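Local coordinates for oxidoreductase (Methanosarcina mazei, PDB 3KA7), which binds flavin-adenine dinucleotide and probably acts as a flavin-dependent oxidoreductase of the amine oxidoreductase family, at residues E25-E30 with G210-T215; Q217-I222 with A230-D235; S15-S20 with E203-A208. All coordinates share one frame; numbering follows the deposited sequence.

Contact 1 of 3, residues E25-E30 with G210-T215; sequences EVEVFE and GGKIHT. With FAD (flavin-adenine dinucleotide), chain B.
H214 and E27 meet across two neighbouring parallel strands through a His-carboxylate hydrogen bond, NE2 of H214 giving its proton to OE1 of E27 at 2.8 Å. The acceptor lies close to the imidazole plane, whereas the carboxylate is turned 66° from the ring and is met on the anti side of OE1. F29 stands beside H214 on the same face of the sheet. CD2 of H214 sits over one face of the F29 ring, toward its rim, 3.5 Å from CE1 of F29, and the planes are inclined by 40°. CG of H214 lies anti to its carbonyl carbon (chi1 -55°), beside the backbone N; from there NE2 reaches E27 and CD2 lies over F29. An alanine in place of H214 would probably leave the E27 carboxylate without this donor and open a gap against the F29 ring. On the reverse face V28 and I213 run side by side, CG2 of V28 lying 4.0 Å from CG1 of I213. At G211 the packing is tight: CG2 of V26 comes within 3.4 Å of CA of G211, and a side chain there would collide with it. The backbones form a parallel ladder ending at E30 N to H214 O. Beyond it, E30 grips the FAD ribose, OE1 accepting from O3B at 2.7 Å and OE2 from O2B, as expected at the end of the second strand of a Rossmann-type fold. Strand 212-214 is the edge of the five-stranded parallel sheet; strand 2-6 flanks strand 25-29 on its other side, and helix 10-21 packs on V26, V28 and I213.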
loop_
_atom_site.group_PDB
_atom_site.type_symbol
_atom_site.label_atom_id
_atom_site.label_comp_id
_atom_site.label_asym_id
_atom_site.label_seq_id
_atom_site.Cartn_x
_atom_site.Cartn_y
_atom_site.Cartn_z
ATOM N N GLU A 25 0.847 6.681 28.252
ATOM C CA GLU A 25 -0.434 7.347 28.073
ATOM C C GLU A 25 -0.452 7.792 26.626
ATOM O O GLU A 25 0.463 8.485 26.198
ATOM C CB GLU A 25 -0.553 8.591 28.954
ATOM C CG GLU A 25 -0.649 8.342 30.455
ATOM C CD GLU A 25 -1.016 9.610 31.220
ATOM O OE1 GLU A 25 -1.455 10.599 30.578
ATOM O OE2 GLU A 25 -0.880 9.615 32.464
ATOM N N VAL A 26 -1.474 7.395 25.885
ATOM C CA VAL A 26 -1.562 7.736 24.463
ATOM C C VAL A 26 -2.901 8.362 24.094
ATOM O O VAL A 26 -3.970 7.844 24.450
ATOM C CB VAL A 26 -1.316 6.497 23.554
ATOM C CG1 VAL A 26 -0.002 5.826 23.889
ATOM C CG2 VAL A 26 -2.455 5.503 23.661
ATOM N N GLU A 27 -2.843 9.479 23.372
ATOM C CA GLU A 27 -4.041 10.067 22.780
ATOM C C GLU A 27 -3.798 10.251 21.291
ATOM O O GLU A 27 -2.747 10.766 20.901
ATOM C CB GLU A 27 -4.361 11.412 23.415
ATOM C CG GLU A 27 -4.622 11.311 24.906
ATOM C CD GLU A 27 -5.188 12.585 25.468
ATOM O OE1 GLU A 27 -6.165 13.109 24.884
ATOM O OE2 GLU A 27 -4.659 13.058 26.495
ATOM N N VAL A 28 -4.764 9.815 20.487
ATOM C CA VAL A 28 -4.683 9.927 19.027
ATOM C C VAL A 28 -5.642 11.004 18.567
ATOM O O VAL A 28 -6.785 11.007 18.986
ATOM C CB VAL A 28 -5.108 8.615 18.355
ATOM C CG1 VAL A 28 -4.857 8.684 16.844
ATOM C CG2 VAL A 28 -4.345 7.430 18.987
ATOM N N PHE A 29 -5.182 11.907 17.698
ATOM C CA PHE A 29 -6.042 12.955 17.165
ATOM C C PHE A 29 -6.228 12.780 15.661
ATOM O O PHE A 29 -5.263 12.823 14.905
ATOM C CB PHE A 29 -5.462 14.333 17.486
ATOM C CG PHE A 29 -5.354 14.604 18.967
ATOM C CD1 PHE A 29 -6.323 15.348 19.623
ATOM C CD2 PHE A 29 -4.303 14.086 19.698
ATOM C CE1 PHE A 29 -6.230 15.586 20.994
ATOM C CE2 PHE A 29 -4.202 14.322 21.074
ATOM C CZ PHE A 29 -5.172 15.067 21.712
ATOM N N GLU A 30 -7.469 12.556 15.250
ATOM C CA GLU A 30 -7.804 12.336 13.842
ATOM C C GLU A 30 -8.769 13.417 13.350
ATOM O O GLU A 30 -9.793 13.703 13.998
ATOM C CB GLU A 30 -8.439 10.951 13.662
ATOM C CG GLU A 30 -9.190 10.772 12.343
ATOM C CD GLU A 30 -8.262 10.881 11.145
ATOM O OE1 GLU A 30 -7.145 10.332 11.234
ATOM O OE2 GLU A 30 -8.633 11.531 10.142
ATOM N N GLY A 210 -5.964 1.644 27.781
ATOM C CA GLY A 210 -6.129 2.991 28.338
ATOM C C GLY A 210 -5.825 4.137 27.376
ATOM O O GLY A 210 -5.739 5.304 27.779
ATOM N N GLY A 211 -5.660 3.820 26.100
ATOM C CA GLY A 211 -5.419 4.871 25.119
ATOM C C GLY A 211 -6.724 5.518 24.720
ATOM O O GLY A 211 -7.787 4.899 24.822
ATOM N N LYS A 212 -6.650 6.761 24.254
ATOM C CA LYS A 212 -7.837 7.495 23.829
ATOM C C LYS A 212 -7.718 7.929 22.375
ATOM O O LYS A 212 -6.647 8.353 21.950
ATOM C CB LYS A 212 -8.014 8.737 24.698
ATOM C CG LYS A 212 -8.200 8.420 26.164
ATOM C CD LYS A 212 -8.290 9.710 26.960
ATOM C CE LYS A 212 -9.059 9.531 28.255
ATOM N NZ LYS A 212 -9.236 10.854 28.929
ATOM N N ILE A 213 -8.817 7.833 21.628
ATOM C CA ILE A 213 -8.852 8.315 20.239
ATOM C C ILE A 213 -9.894 9.405 20.016
ATOM O O ILE A 213 -11.061 9.234 20.352
ATOM C CB ILE A 213 -9.174 7.185 19.279
ATOM C CG1 ILE A 213 -8.130 6.073 19.402
ATOM C CG2 ILE A 213 -9.273 7.717 17.842
ATOM C CD1 ILE A 213 -8.374 4.915 18.448
ATOM N N HIS A 214 -9.465 10.516 19.425
ATOM C CA HIS A 214 -10.315 11.682 19.236
ATOM C C HIS A 214 -10.504 11.968 17.761
ATOM O O HIS A 214 -9.559 12.395 17.102
ATOM C CB HIS A 214 -9.666 12.919 19.867
ATOM C CG HIS A 214 -9.306 12.750 21.309
ATOM N ND1 HIS A 214 -10.252 12.559 22.294
ATOM C CD2 HIS A 214 -8.106 12.762 21.935
ATOM C CE1 HIS A 214 -9.647 12.436 23.462
ATOM N NE2 HIS A 214 -8.346 12.555 23.271
ATOM N N THR A 215 -11.724 11.787 17.261
ATOM C CA THR A 215 -12.033 12.106 15.870
ATOM C C THR A 215 -12.553 13.541 15.744
ATOM O O THR A 215 -12.916 14.175 16.745
ATOM C CB THR A 215 -13.048 11.114 15.275
ATOM O OG1 THR A 215 -14.251 11.121 16.058
ATOM C CG2 THR A 215 -12.474 9.703 15.262
HETATM P PA FAD B . -2.974 7.456 6.290
HETATM O O1A FAD B . -2.300 8.435 5.365
HETATM O O2A FAD B . -3.950 6.492 5.657
HETATM O O5B FAD B . -3.730 8.265 7.452
HETATM C C5B FAD B . -3.298 9.576 7.797
HETATM C C4B FAD B . -4.398 10.103 8.724
HETATM O O4B FAD B . -4.068 11.377 9.241
HETATM C C3B FAD B . -5.724 10.244 7.972
HETATM O O3B FAD B . -6.748 9.521 8.637
HETATM C C2B FAD B . -5.995 11.750 7.991
HETATM O O2B FAD B . -7.373 12.066 8.050
HETATM C C1B FAD B . -5.230 12.202 9.229
HETATM N N9A FAD B . -4.774 13.598 9.205
HETATM C C8A FAD B . -4.207 14.319 8.174
HETATM N N7A FAD B . -3.888 15.557 8.649
HETATM C C5A FAD B . -4.251 15.609 9.960
HETATM C C6A FAD B . -4.187 16.611 10.916
HETATM N N6A FAD B . -3.572 17.758 10.643
HETATM N N1A FAD B . -4.650 16.354 12.191
HETATM C C2A FAD B . -5.185 15.125 12.522
HETATM N N3A FAD B . -5.255 14.131 11.568
HETATM C C4A FAD B . -4.798 14.388 10.315
HETATM N N1 FAD B . -1.953 -1.178 0.875
HETATM C C2 FAD B . -1.932 -2.548 1.073
HETATM O O2 FAD B . -1.196 -3.033 1.943
HETATM N N3 FAD B . -2.718 -3.362 0.272
HETATM C C4 FAD B . -3.518 -2.822 -0.720
HETATM O O4 FAD B . -4.219 -3.539 -1.434
HETATM C C4X FAD B . -3.536 -1.449 -0.923
HETATM N N5 FAD B . -4.321 -0.903 -1.929
HETATM C C5X FAD B . -4.338 0.470 -2.108
HETATM C C6 FAD B . -5.134 1.037 -3.103
HETATM C C7 FAD B . -5.170 2.416 -3.273
HETATM C C7M FAD B . -6.038 3.000 -4.360
HETATM C C8 FAD B . -4.398 3.220 -2.445
HETATM C C8M FAD B . -4.402 4.713 -2.601
HETATM C C9 FAD B . -3.593 2.659 -1.457
HETATM C C9A FAD B . -3.567 1.279 -1.281
HETATM N N10 FAD B . -2.765 0.717 -0.297
HETATM C C10 FAD B . -2.753 -0.638 -0.111
HETATM C "C1'" FAD B . -1.856 1.555 0.540
HETATM C "C2'" FAD B . -2.520 1.798 1.900
HETATM O "O2'" FAD B . -3.882 2.170 1.703
HETATM C "C3'" FAD B . -1.762 2.901 2.633
HETATM O "O3'" FAD B . -0.365 2.644 2.548
HETATM C "C4'" FAD B . -2.111 3.070 4.109
HETATM O "O4'" FAD B . -3.506 3.116 4.326
HETATM C "C5'" FAD B . -1.516 4.403 4.549
HETATM O "O5'" FAD B . -1.560 4.436 5.955
HETATM P P FAD B . -0.790 5.574 6.751
HETATM O O1P FAD B . -0.257 4.991 8.037
HETATM O O2P FAD B . 0.242 6.277 5.892
HETATM O O3P FAD B . -1.900 6.656 7.184
HETATM O O HOH W 1 -4.184 7.711 27.579
#

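Contact 2 of 3, residues Q217-I222 with A230-D235; sequences QEVSKI and AGIIAD. With FAD (flavin-adenine dinucleotide), chain B.
Backbone hydrogen bonds carry most of the pairing between Q217-I222 and A230-D235, two arms of an antiparallel beta hairpin. S220 N donates to I233 O at 2.8 Å and I233 N to K221 O at 2.9 Å. The register slips by one residue between the V219-A234 and K221-I233 pairs, the mark of a beta bulge. At the open end D235 makes a two-bond link with E218: its N donates to E218 O, while its OD1 accepts from E218 N at 3.2 Å, met nearly along the C-O axis.

Apolar contacts occupy both faces. V219 and I232 cross at about a right angle, CG2 of V219 touching CD1 of I232 at 3.7 Å; CB of A234 also lies near CG2 of V219. On the other face CD1 of I233 rests on CD of K221 at 3.8 Å, and the lysine NZ continues to a salt bridge with E259.

The hydrogen bonds to the adenine use backbone alone: V219 N donates to FAD N1A at 2.9 Å, and V219 O accepts from N6A at 3.0 Å, so one residue's N-H and C=O serve the adenine edge. CG of E218 packs 3.7 Å from N6A. Strand 237-240 extends the sheet beyond 228-234; F29 of strand 25-29 and I6 of strand 2-6 pack against V219 and I232, while helix 250-256 meets V219 and I222.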
loop_
_atom_site.group_PDB
_atom_site.type_symbol
_atom_site.label_atom_id
_atom_site.label_comp_id
_atom_site.label_asym_id
_atom_site.label_seq_id
_atom_site.Cartn_x
_atom_site.Cartn_y
_atom_site.Cartn_z
ATOM N N GLN A 217 -10.857 16.107 15.109
ATOM C CA GLN A 217 -9.898 17.032 15.685
ATOM C C GLN A 217 -8.669 17.187 14.806
ATOM O O GLN A 217 -7.884 16.255 14.639
ATOM C CB GLN A 217 -9.479 16.586 17.088
ATOM C CG GLN A 217 -10.615 16.577 18.094
ATOM C CD GLN A 217 -10.123 16.826 19.496
ATOM O OE1 GLN A 217 -9.062 17.409 19.697
ATOM N NE2 GLN A 217 -10.891 16.380 20.481
ATOM N N GLU A 218 -8.487 18.380 14.266
ATOM C CA GLU A 218 -7.335 18.639 13.423
ATOM C C GLU A 218 -6.160 19.203 14.207
ATOM O O GLU A 218 -6.290 20.207 14.925
ATOM C CB GLU A 218 -7.704 19.586 12.289
ATOM C CG GLU A 218 -6.527 19.918 11.375
ATOM C CD GLU A 218 -6.959 20.650 10.119
ATOM O OE1 GLU A 218 -7.407 21.813 10.211
ATOM O OE2 GLU A 218 -6.856 20.051 9.030
ATOM N N VAL A 219 -5.013 18.550 14.071
ATOM C CA VAL A 219 -3.781 19.042 14.664
ATOM C C VAL A 219 -3.259 20.180 13.788
ATOM O O VAL A 219 -3.114 20.015 12.579
ATOM C CB VAL A 219 -2.743 17.907 14.814
ATOM C CG1 VAL A 219 -1.401 18.447 15.296
ATOM C CG2 VAL A 219 -3.270 16.825 15.768
ATOM N N SER A 220 -3.013 21.341 14.391
ATOM C CA SER A 220 -2.583 22.524 13.633
ATOM C C SER A 220 -1.120 22.892 13.854
ATOM O O SER A 220 -0.550 23.679 13.101
ATOM C CB SER A 220 -3.470 23.722 13.980
ATOM O OG SER A 220 -3.504 23.931 15.380
ATOM N N LYS A 221 -0.501 22.329 14.884
ATOM C CA LYS A 221 0.873 22.662 15.178
ATOM C C LYS A 221 1.538 21.606 16.048
ATOM O O LYS A 221 0.898 21.006 16.916
ATOM C CB LYS A 221 0.941 24.041 15.862
ATOM C CG LYS A 221 2.345 24.489 16.213
ATOM C CD LYS A 221 2.358 25.898 16.830
ATOM C CE LYS A 221 3.743 26.226 17.363
ATOM N NZ LYS A 221 3.907 27.660 17.745
ATOM N N ILE A 222 2.820 21.372 15.797
ATOM C CA ILE A 222 3.638 20.578 16.704
ATOM C C ILE A 222 4.489 21.544 17.525
ATOM O O ILE A 222 5.249 22.345 16.969
ATOM C CB ILE A 222 4.536 19.572 15.943
ATOM C CG1 ILE A 222 3.671 18.535 15.218
ATOM C CG2 ILE A 222 5.514 18.890 16.894
ATOM C CD1 ILE A 222 4.458 17.626 14.241
ATOM N N ALA A 230 7.356 18.817 22.315
ATOM C CA ALA A 230 6.821 19.168 23.630
ATOM C C ALA A 230 5.307 19.033 23.690
ATOM O O ALA A 230 4.694 19.168 24.751
ATOM C CB ALA A 230 7.253 20.590 24.016
ATOM N N GLY A 231 4.696 18.764 22.540
ATOM C CA GLY A 231 3.259 18.613 22.476
ATOM C C GLY A 231 2.689 19.025 21.136
ATOM O O GLY A 231 3.428 19.163 20.155
ATOM N N ILE A 232 1.370 19.203 21.101
ATOM C CA ILE A 232 0.680 19.623 19.890
ATOM C C ILE A 232 -0.462 20.571 20.211
ATOM O O ILE A 232 -0.913 20.661 21.355
ATOM C CB ILE A 232 0.065 18.429 19.130
ATOM C CG1 ILE A 232 -1.066 17.789 19.948
ATOM C CG2 ILE A 232 1.140 17.413 18.759
ATOM C CD1 ILE A 232 -1.810 16.693 19.213
ATOM N N ILE A 233 -0.933 21.268 19.187
ATOM C CA ILE A 233 -2.183 21.996 19.284
ATOM C C ILE A 233 -3.223 21.308 18.412
ATOM O O ILE A 233 -3.025 21.147 17.205
ATOM C CB ILE A 233 -2.025 23.449 18.819
ATOM C CG1 ILE A 233 -0.969 24.156 19.668
ATOM C CG2 ILE A 233 -3.369 24.166 18.885
ATOM C CD1 ILE A 233 -0.610 25.542 19.161
ATOM N N ALA A 234 -4.324 20.888 19.025
ATOM C CA ALA A 234 -5.400 20.260 18.279
ATOM C C ALA A 234 -6.698 20.957 18.634
ATOM O O ALA A 234 -7.042 21.087 19.809
ATOM C CB ALA A 234 -5.479 18.786 18.594
ATOM N N ASP A 235 -7.402 21.423 17.609
ATOM C CA ASP A 235 -8.592 22.245 17.798
ATOM C C ASP A 235 -8.376 23.370 18.808
ATOM O O ASP A 235 -9.216 23.628 19.676
ATOM C CB ASP A 235 -9.810 21.388 18.146
ATOM C CG ASP A 235 -10.660 21.065 16.923
ATOM O OD1 ASP A 235 -10.103 20.659 15.868
ATOM O OD2 ASP A 235 -11.895 21.224 17.014
HETATM P PA FAD B . -2.974 7.456 6.290
HETATM O O1A FAD B . -2.300 8.435 5.365
HETATM O O2A FAD B . -3.950 6.492 5.657
HETATM O O5B FAD B . -3.730 8.265 7.452
HETATM C C5B FAD B . -3.298 9.576 7.797
HETATM C C4B FAD B . -4.398 10.103 8.724
HETATM O O4B FAD B . -4.068 11.377 9.241
HETATM C C3B FAD B . -5.724 10.244 7.972
HETATM O O3B FAD B . -6.748 9.521 8.637
HETATM C C2B FAD B . -5.995 11.750 7.991
HETATM O O2B FAD B . -7.373 12.066 8.050
HETATM C C1B FAD B . -5.230 12.202 9.229
HETATM N N9A FAD B . -4.774 13.598 9.205
HETATM C C8A FAD B . -4.207 14.319 8.174
HETATM N N7A FAD B . -3.888 15.557 8.649
HETATM C C5A FAD B . -4.251 15.609 9.960
HETATM C C6A FAD B . -4.187 16.611 10.916
HETATM N N6A FAD B . -3.572 17.758 10.643
HETATM N N1A FAD B . -4.650 16.354 12.191
HETATM C C2A FAD B . -5.185 15.125 12.522
HETATM N N3A FAD B . -5.255 14.131 11.568
HETATM C C4A FAD B . -4.798 14.388 10.315
HETATM N N1 FAD B . -1.953 -1.178 0.875
HETATM C C2 FAD B . -1.932 -2.548 1.073
HETATM O O2 FAD B . -1.196 -3.033 1.943
HETATM N N3 FAD B . -2.718 -3.362 0.272
HETATM C C4 FAD B . -3.518 -2.822 -0.720
HETATM O O4 FAD B . -4.219 -3.539 -1.434
HETATM C C4X FAD B . -3.536 -1.449 -0.923
HETATM N N5 FAD B . -4.321 -0.903 -1.929
HETATM C C5X FAD B . -4.338 0.470 -2.108
HETATM C C6 FAD B . -5.134 1.037 -3.103
HETATM C C7 FAD B . -5.170 2.416 -3.273
HETATM C C7M FAD B . -6.038 3.000 -4.360
HETATM C C8 FAD B . -4.398 3.220 -2.445
HETATM C C8M FAD B . -4.402 4.713 -2.601
HETATM C C9 FAD B . -3.593 2.659 -1.457
HETATM C C9A FAD B . -3.567 1.279 -1.281
HETATM N N10 FAD B . -2.765 0.717 -0.297
HETATM C C10 FAD B . -2.753 -0.638 -0.111
HETATM C "C1'" FAD B . -1.856 1.555 0.540
HETATM C "C2'" FAD B . -2.520 1.798 1.900
HETATM O "O2'" FAD B . -3.882 2.170 1.703
HETATM C "C3'" FAD B . -1.762 2.901 2.633
HETATM O "O3'" FAD B . -0.365 2.644 2.548
HETATM C "C4'" FAD B . -2.111 3.070 4.109
HETATM O "O4'" FAD B . -3.506 3.116 4.326
HETATM C "C5'" FAD B . -1.516 4.403 4.549
HETATM O "O5'" FAD B . -1.560 4.436 5.955
HETATM P P FAD B . -0.790 5.574 6.751
HETATM O O1P FAD B . -0.257 4.991 8.037
HETATM O O2P FAD B . 0.242 6.277 5.892
HETATM O O3P FAD B . -1.900 6.656 7.184
#

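Contact 3 of 3, residues S15-S20 with E203-A208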
loop_
_atom_site.group_PDB
_atom_site.type_symbol
_atom_site.label_atom_id
_atom_site.label_comp_id
_atom_site.label_asym_id
_atom_site.label_seq_id
_atom_site.Cartn_x
_atom_site.Cartn_y
_atom_site.Cartn_z
ATOM N N SER A 15 1.007 2.351 16.020
ATOM C CA SER A 15 1.816 3.039 17.029
ATOM C C SER A 15 1.084 3.160 18.353
ATOM O O SER A 15 1.642 2.860 19.418
ATOM C CB SER A 15 2.186 4.429 16.533
ATOM O OG SER A 15 3.024 4.330 15.400
ATOM N N ALA A 16 -0.165 3.598 18.288
ATOM C CA ALA A 16 -0.956 3.786 19.509
ATOM C C ALA A 16 -1.164 2.465 20.242
ATOM O O ALA A 16 -1.068 2.406 21.490
ATOM C CB ALA A 16 -2.300 4.441 19.177
ATOM N N ALA A 17 -1.452 1.409 19.485
ATOM C CA ALA A 17 -1.656 0.078 20.078
ATOM C C ALA A 17 -0.394 -0.395 20.799
ATOM O O ALA A 17 -0.461 -0.820 21.959
ATOM C CB ALA A 17 -2.092 -0.935 19.027
ATOM N N ARG A 18 0.760 -0.302 20.137
ATOM C CA ARG A 18 2.009 -0.733 20.766
ATOM C C ARG A 18 2.424 0.157 21.943
ATOM O O ARG A 18 2.860 -0.344 22.982
ATOM C CB ARG A 18 3.147 -0.811 19.738
ATOM C CG ARG A 18 4.485 -1.246 20.342
ATOM C CD ARG A 18 4.474 -2.728 20.673
ATOM N NE ARG A 18 5.563 -3.094 21.576
ATOM C CZ ARG A 18 5.489 -3.009 22.903
ATOM N NH1 ARG A 18 4.374 -2.577 23.488
ATOM N NH2 ARG A 18 6.526 -3.362 23.649
ATOM N N LEU A 19 2.308 1.470 21.786
ATOM C CA LEU A 19 2.709 2.388 22.859
ATOM C C LEU A 19 1.845 2.243 24.111
ATOM O O LEU A 19 2.345 2.336 25.237
ATOM C CB LEU A 19 2.687 3.846 22.392
ATOM C CG LEU A 19 3.780 4.219 21.402
ATOM C CD1 LEU A 19 3.470 5.593 20.830
ATOM C CD2 LEU A 19 5.168 4.176 22.053
ATOM N N SER A 20 0.550 2.030 23.918
ATOM C CA SER A 20 -0.348 1.860 25.066
ATOM C C SER A 20 -0.068 0.542 25.796
ATOM O O SER A 20 -0.097 0.472 27.026
ATOM C CB SER A 20 -1.815 1.968 24.646
ATOM O OG SER A 20 -2.208 0.910 23.805
ATOM N N GLU A 203 -8.304 -0.630 17.412
ATOM C CA GLU A 203 -9.026 0.276 18.303
ATOM C C GLU A 203 -9.368 -0.430 19.610
ATOM O O GLU A 203 -9.302 0.165 20.680
ATOM C CB GLU A 203 -10.292 0.800 17.640
ATOM C CG GLU A 203 -10.018 1.801 16.522
ATOM C CD GLU A 203 -11.278 2.179 15.760
ATOM O OE1 GLU A 203 -12.141 1.298 15.516
ATOM O OE2 GLU A 203 -11.406 3.358 15.391
ATOM N N THR A 204 -9.728 -1.699 19.514
ATOM C CA THR A 204 -10.003 -2.498 20.718
ATOM C C THR A 204 -8.799 -2.588 21.660
ATOM O O THR A 204 -8.935 -2.426 22.878
ATOM C CB THR A 204 -10.507 -3.904 20.337
ATOM O OG1 THR A 204 -11.764 -3.775 19.660
ATOM C CG2 THR A 204 -10.705 -4.763 21.581
ATOM N N VAL A 205 -7.618 -2.837 21.101
ATOM C CA VAL A 205 -6.383 -2.940 21.883
ATOM C C VAL A 205 -6.025 -1.602 22.516
ATOM O O VAL A 205 -5.615 -1.530 23.679
ATOM C CB VAL A 205 -5.212 -3.420 20.989
ATOM C CG1 VAL A 205 -3.878 -3.336 21.736
ATOM C CG2 VAL A 205 -5.479 -4.829 20.497
ATOM N N ILE A 206 -6.186 -0.533 21.744
ATOM C CA ILE A 206 -5.871 0.792 22.244
ATOM C C ILE A 206 -6.757 1.095 23.451
ATOM O O ILE A 206 -6.262 1.530 24.487
ATOM C CB ILE A 206 -6.029 1.854 21.139
ATOM C CG1 ILE A 206 -5.016 1.562 20.019
ATOM C CG2 ILE A 206 -5.866 3.269 21.717
ATOM C CD1 ILE A 206 -5.257 2.336 18.708
ATOM N N SER A 207 -8.054 0.848 23.306
ATOM C CA SER A 207 -9.022 1.107 24.380
ATOM C C SER A 207 -8.732 0.255 25.621
ATOM O O SER A 207 -8.711 0.772 26.746
ATOM C CB SER A 207 -10.454 0.875 23.883
ATOM O OG SER A 207 -11.390 1.033 24.949
ATOM N N ALA A 208 -8.484 -1.034 25.411
ATOM C CA ALA A 208 -8.171 -1.965 26.499
ATOM C C ALA A 208 -6.906 -1.563 27.254
ATOM O O ALA A 208 -6.740 -1.903 28.434
ATOM C CB ALA A 208 -8.029 -3.380 25.954
#
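I206 lays its side chain across the backbone of A17, in a helix-helix contact on one side of a Rossmann-type sheet. Helix 10-21, which follows the first strand of the dinucleotide-binding fold, and helix 195-208 run in roughly the same direction, their local axes 8.4 Å apart at an angle of 31°. Small residues permit this approach: CG1 of I206 comes within 3.6 Å of N of A17, and CD1 of I206 reaches CB of A16 at 3.7 Å. CG1 of I206 is anti to its carbonyl carbon (chi1 -63°), and CD1 continues the chain in extended form (chi2 167°), toward A16. V205 adds a second apolar contact, its CG1 lying 4.0 Å from CB of A17; CG1 of I206 is also 4.0 Å from CB of A17, so that methyl is met by both branched residues. No hydrogen bond joins the two segments, so the interface rests on packing.

In the next shell, A16 also touches V28, and S20 touches V26, both from strand 25-29, which places helix 10-21 directly on the sheet. E203 OE2 is bonded to T35 OG1, tying helix 195-208 to a neighbouring loop. S20 faces I206, its OG 4.0 Å from CA of I206, but its polar interactions turn back into its own helix: OG has A16 O at 3.0 Å and A17 O at 3.1 Å as alternative acceptors for its single proton.

The three contacts grade from buried helix packing to partly exposed strand pairing. In contact 3 every touching residue is buried and the packing is mainly apolar; contacts 1 and 2 are partly buried and rely on backbone ladders, parallel in the first and antiparallel in the second. Contacts 1 and 3 involve consecutive elements, helices 10-21 and 195-208 leading into strands 25-29 and 212-214, and touch directly, V28 CG2 lying 3.6 Å from A16 CB. Contact 2 follows strand 212-214 in the chain and meets contact 1 through F29, which packs on I232 and A234. Contacts 1 and 2 share the cofactor, side-chain carboxylate to ribose against backbone to adenine, while contact 3 stands back from it.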